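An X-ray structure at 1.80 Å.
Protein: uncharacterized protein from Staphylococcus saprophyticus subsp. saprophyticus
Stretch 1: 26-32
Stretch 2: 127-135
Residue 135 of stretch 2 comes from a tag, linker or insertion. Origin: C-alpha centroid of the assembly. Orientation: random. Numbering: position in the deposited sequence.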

# COMPACT_ATOMS: atom_id res chain seq x y z
N ILE D 26 5.54 -16.18 -5.90
CA ILE D 26 4.78 -15.02 -6.37
C ILE D 26 3.32 -14.96 -5.91
O ILE D 26 2.79 -13.87 -5.66
CB ILE D 26 4.84 -14.91 -7.91
CG1 ILE D 26 4.39 -13.52 -8.35
CG2 ILE D 26 3.95 -15.99 -8.55
CD1 ILE D 26 5.12 -12.98 -9.57
N GLY D 27 2.69 -16.12 -5.77
CA GLY D 27 1.30 -16.18 -5.35
C GLY D 27 0.99 -15.60 -3.98
O GLY D 27 -0.17 -15.32 -3.66
N GLY D 28 2.02 -15.41 -3.17
CA GLY D 28 1.78 -14.89 -1.85
C GLY D 28 1.57 -13.38 -1.80
O GLY D 28 1.19 -12.86 -0.76
N PHE D 29 1.83 -12.68 -2.90
CA PHE D 29 1.67 -11.23 -2.89
C PHE D 29 1.28 -10.58 -4.23
O PHE D 29 0.91 -9.41 -4.28
CB PHE D 29 2.97 -10.58 -2.39
CG PHE D 29 4.13 -10.73 -3.35
CD1 PHE D 29 4.49 -9.68 -4.20
CD2 PHE D 29 4.83 -11.93 -3.44
CE1 PHE D 29 5.53 -9.82 -5.13
CE2 PHE D 29 5.88 -12.09 -4.36
CZ PHE D 29 6.23 -11.03 -5.21
N TRP D 30 1.36 -11.33 -5.33
CA TRP D 30 1.03 -10.76 -6.62
C TRP D 30 0.26 -11.78 -7.45
O TRP D 30 -0.74 -12.32 -6.99
CB TRP D 30 2.32 -10.33 -7.31
CG TRP D 30 2.16 -9.31 -8.38
CD1 TRP D 30 1.00 -8.75 -8.84
CD2 TRP D 30 3.22 -8.69 -9.12
NE1 TRP D 30 1.28 -7.83 -9.82
CE2 TRP D 30 2.63 -7.77 -10.01
CE3 TRP D 30 4.62 -8.83 -9.11
CZ2 TRP D 30 3.39 -6.99 -10.89
CZ3 TRP D 30 5.37 -8.06 -9.98
CH2 TRP D 30 4.75 -7.15 -10.86
N PHE D 31 0.73 -12.06 -8.66
CA PHE D 31 0.05 -13.04 -9.53
C PHE D 31 -0.19 -14.36 -8.81
O PHE D 31 0.63 -14.81 -7.99
CB PHE D 31 0.89 -13.28 -10.79
CG PHE D 31 1.19 -12.02 -11.55
CD1 PHE D 31 0.19 -11.36 -12.26
CD2 PHE D 31 2.47 -11.49 -11.54
CE1 PHE D 31 0.46 -10.19 -12.95
CE2 PHE D 31 2.76 -10.31 -12.24
CZ PHE D 31 1.75 -9.66 -12.94
N SER D 32 -1.32 -14.98 -9.13
CA SER D 32 -1.72 -16.26 -8.54
C SER D 32 -0.73 -17.36 -8.89
O SER D 32 -0.49 -18.29 -8.10
CB SER D 32 -3.10 -16.66 -9.06
OG SER D 32 -3.98 -15.55 -9.07
N VAL D 127 2.32 -14.39 5.95
CA VAL D 127 0.87 -14.32 5.80
C VAL D 127 0.58 -13.43 4.60
O VAL D 127 1.43 -12.66 4.16
CB VAL D 127 0.16 -13.74 7.06
CG1 VAL D 127 0.24 -14.73 8.20
CG2 VAL D 127 0.80 -12.42 7.45
N THR D 128 -0.64 -13.53 4.07
CA THR D 128 -0.99 -12.75 2.88
C THR D 128 -2.20 -11.85 3.07
O THR D 128 -3.11 -12.16 3.84
CB THR D 128 -1.28 -13.70 1.70
OG1 THR D 128 -2.59 -14.25 1.85
CG2 THR D 128 -0.28 -14.85 1.69
N ILE D 129 -2.23 -10.73 2.35
CA ILE D 129 -3.37 -9.83 2.44
C ILE D 129 -3.96 -9.53 1.07
O ILE D 129 -3.83 -8.42 0.56
CB ILE D 129 -3.00 -8.48 3.09
CG1 ILE D 129 -1.68 -7.97 2.50
CG2 ILE D 129 -2.95 -8.64 4.59
CD1 ILE D 129 -1.43 -6.47 2.71
N ARG D 130 -4.62 -10.55 0.51
CA ARG D 130 -5.27 -10.46 -0.80
C ARG D 130 -4.38 -9.88 -1.89
O ARG D 130 -4.47 -8.70 -2.19
CB ARG D 130 -6.55 -9.64 -0.69
N ALA D 131 -3.55 -10.74 -2.49
CA ALA D 131 -2.64 -10.33 -3.56
C ALA D 131 -3.32 -9.36 -4.53
O ALA D 131 -4.54 -9.39 -4.71
CB ALA D 131 -2.14 -11.58 -4.32
N ALA D 132 -2.53 -8.49 -5.16
CA ALA D 132 -3.08 -7.52 -6.11
C ALA D 132 -2.87 -7.98 -7.54
O ALA D 132 -2.30 -9.04 -7.79
CB ALA D 132 -2.44 -6.17 -5.91
N ILE D 133 -3.34 -7.17 -8.49
CA ILE D 133 -3.18 -7.48 -9.91
C ILE D 133 -2.25 -6.44 -10.55
O ILE D 133 -1.31 -6.78 -11.27
CB ILE D 133 -4.54 -7.47 -10.61
N LEU D 134 -2.53 -5.17 -10.27
CA LEU D 134 -1.73 -4.07 -10.80
C LEU D 134 -1.76 -3.98 -12.34
O LEU D 134 -2.35 -3.05 -12.91
CB LEU D 134 -0.28 -4.20 -10.31
CG LEU D 134 0.77 -3.19 -10.81
CD1 LEU D 134 0.30 -1.76 -10.60
CD2 LEU D 134 2.06 -3.44 -10.07
N LEU D 135 -1.14 -4.95 -13.00
CA LEU D 135 -1.10 -4.98 -14.45
C LEU D 135 -2.26 -5.81 -15.04
O LEU D 135 -1.99 -6.67 -15.90
CB LEU D 135 0.24 -5.56 -14.92
CG LEU D 135 1.50 -5.02 -14.24
CD1 LEU D 135 2.69 -5.72 -14.83
CD2 LEU D 135 1.61 -3.51 -14.42
OXT LEU D 135 -3.42 -5.57 -14.65
O HOH W 1 0.63 -10.58 0.94

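A tryptophan can serve a contact twice, offering carbon to apolar neighbours and a single N-H to a backbone acceptor, and the packing of residues 26-32 against the C-terminal segment 127-135 is a compact example. At its apolar centre, Trp30 CZ2 lies 3.9 Å from Leu134 CD2 and 4.2 Å from Leu135 CD1, so two consecutive leucines meet the same part of the indole. Leu135, which comes from an expression tag, also reaches the neighbouring aromatic: its CD1 approaches the edge of the Phe31 ring, 4.5 Å from CZ. The CA-to-CB bonds of Trp30 and Phe31 both point away from the other stretch, yet the ends of these long side chains come back within reach of it, whereas those of Leu134 and Leu135 point toward their partners.

The indole nitrogen fixes this arrangement at one point. Trp30 NE1 donates to Ile133 O at 3.1 Å, with an N-H...O angle of 158°, the one direct hydrogen bond between the stretches. The acceptor lies near the ring plane, where the N-H points. Ile133 O also accepts from Leu135 N within its own stretch, at a short 2.5 Å, and so joins the polar contact to the turn that carries the leucines.

Farther along, backbone and small side chains take over. Ala131 CB points toward the first stretch and sits 3.1 Å from Trp30 O, a tight approach without a hydrogen bond. Phe29 O is 3.7 Å from Ala132 N and, buried by the contact, has no polar partner in the model. Gly28 O fares better. Although Thr128 CG2 packs 3.5 Å from it, a water donates to Gly28 O at 2.9 Å and accepts from Ile129 N at 3.2 Å, bridging the two backbones where they do not bond directly.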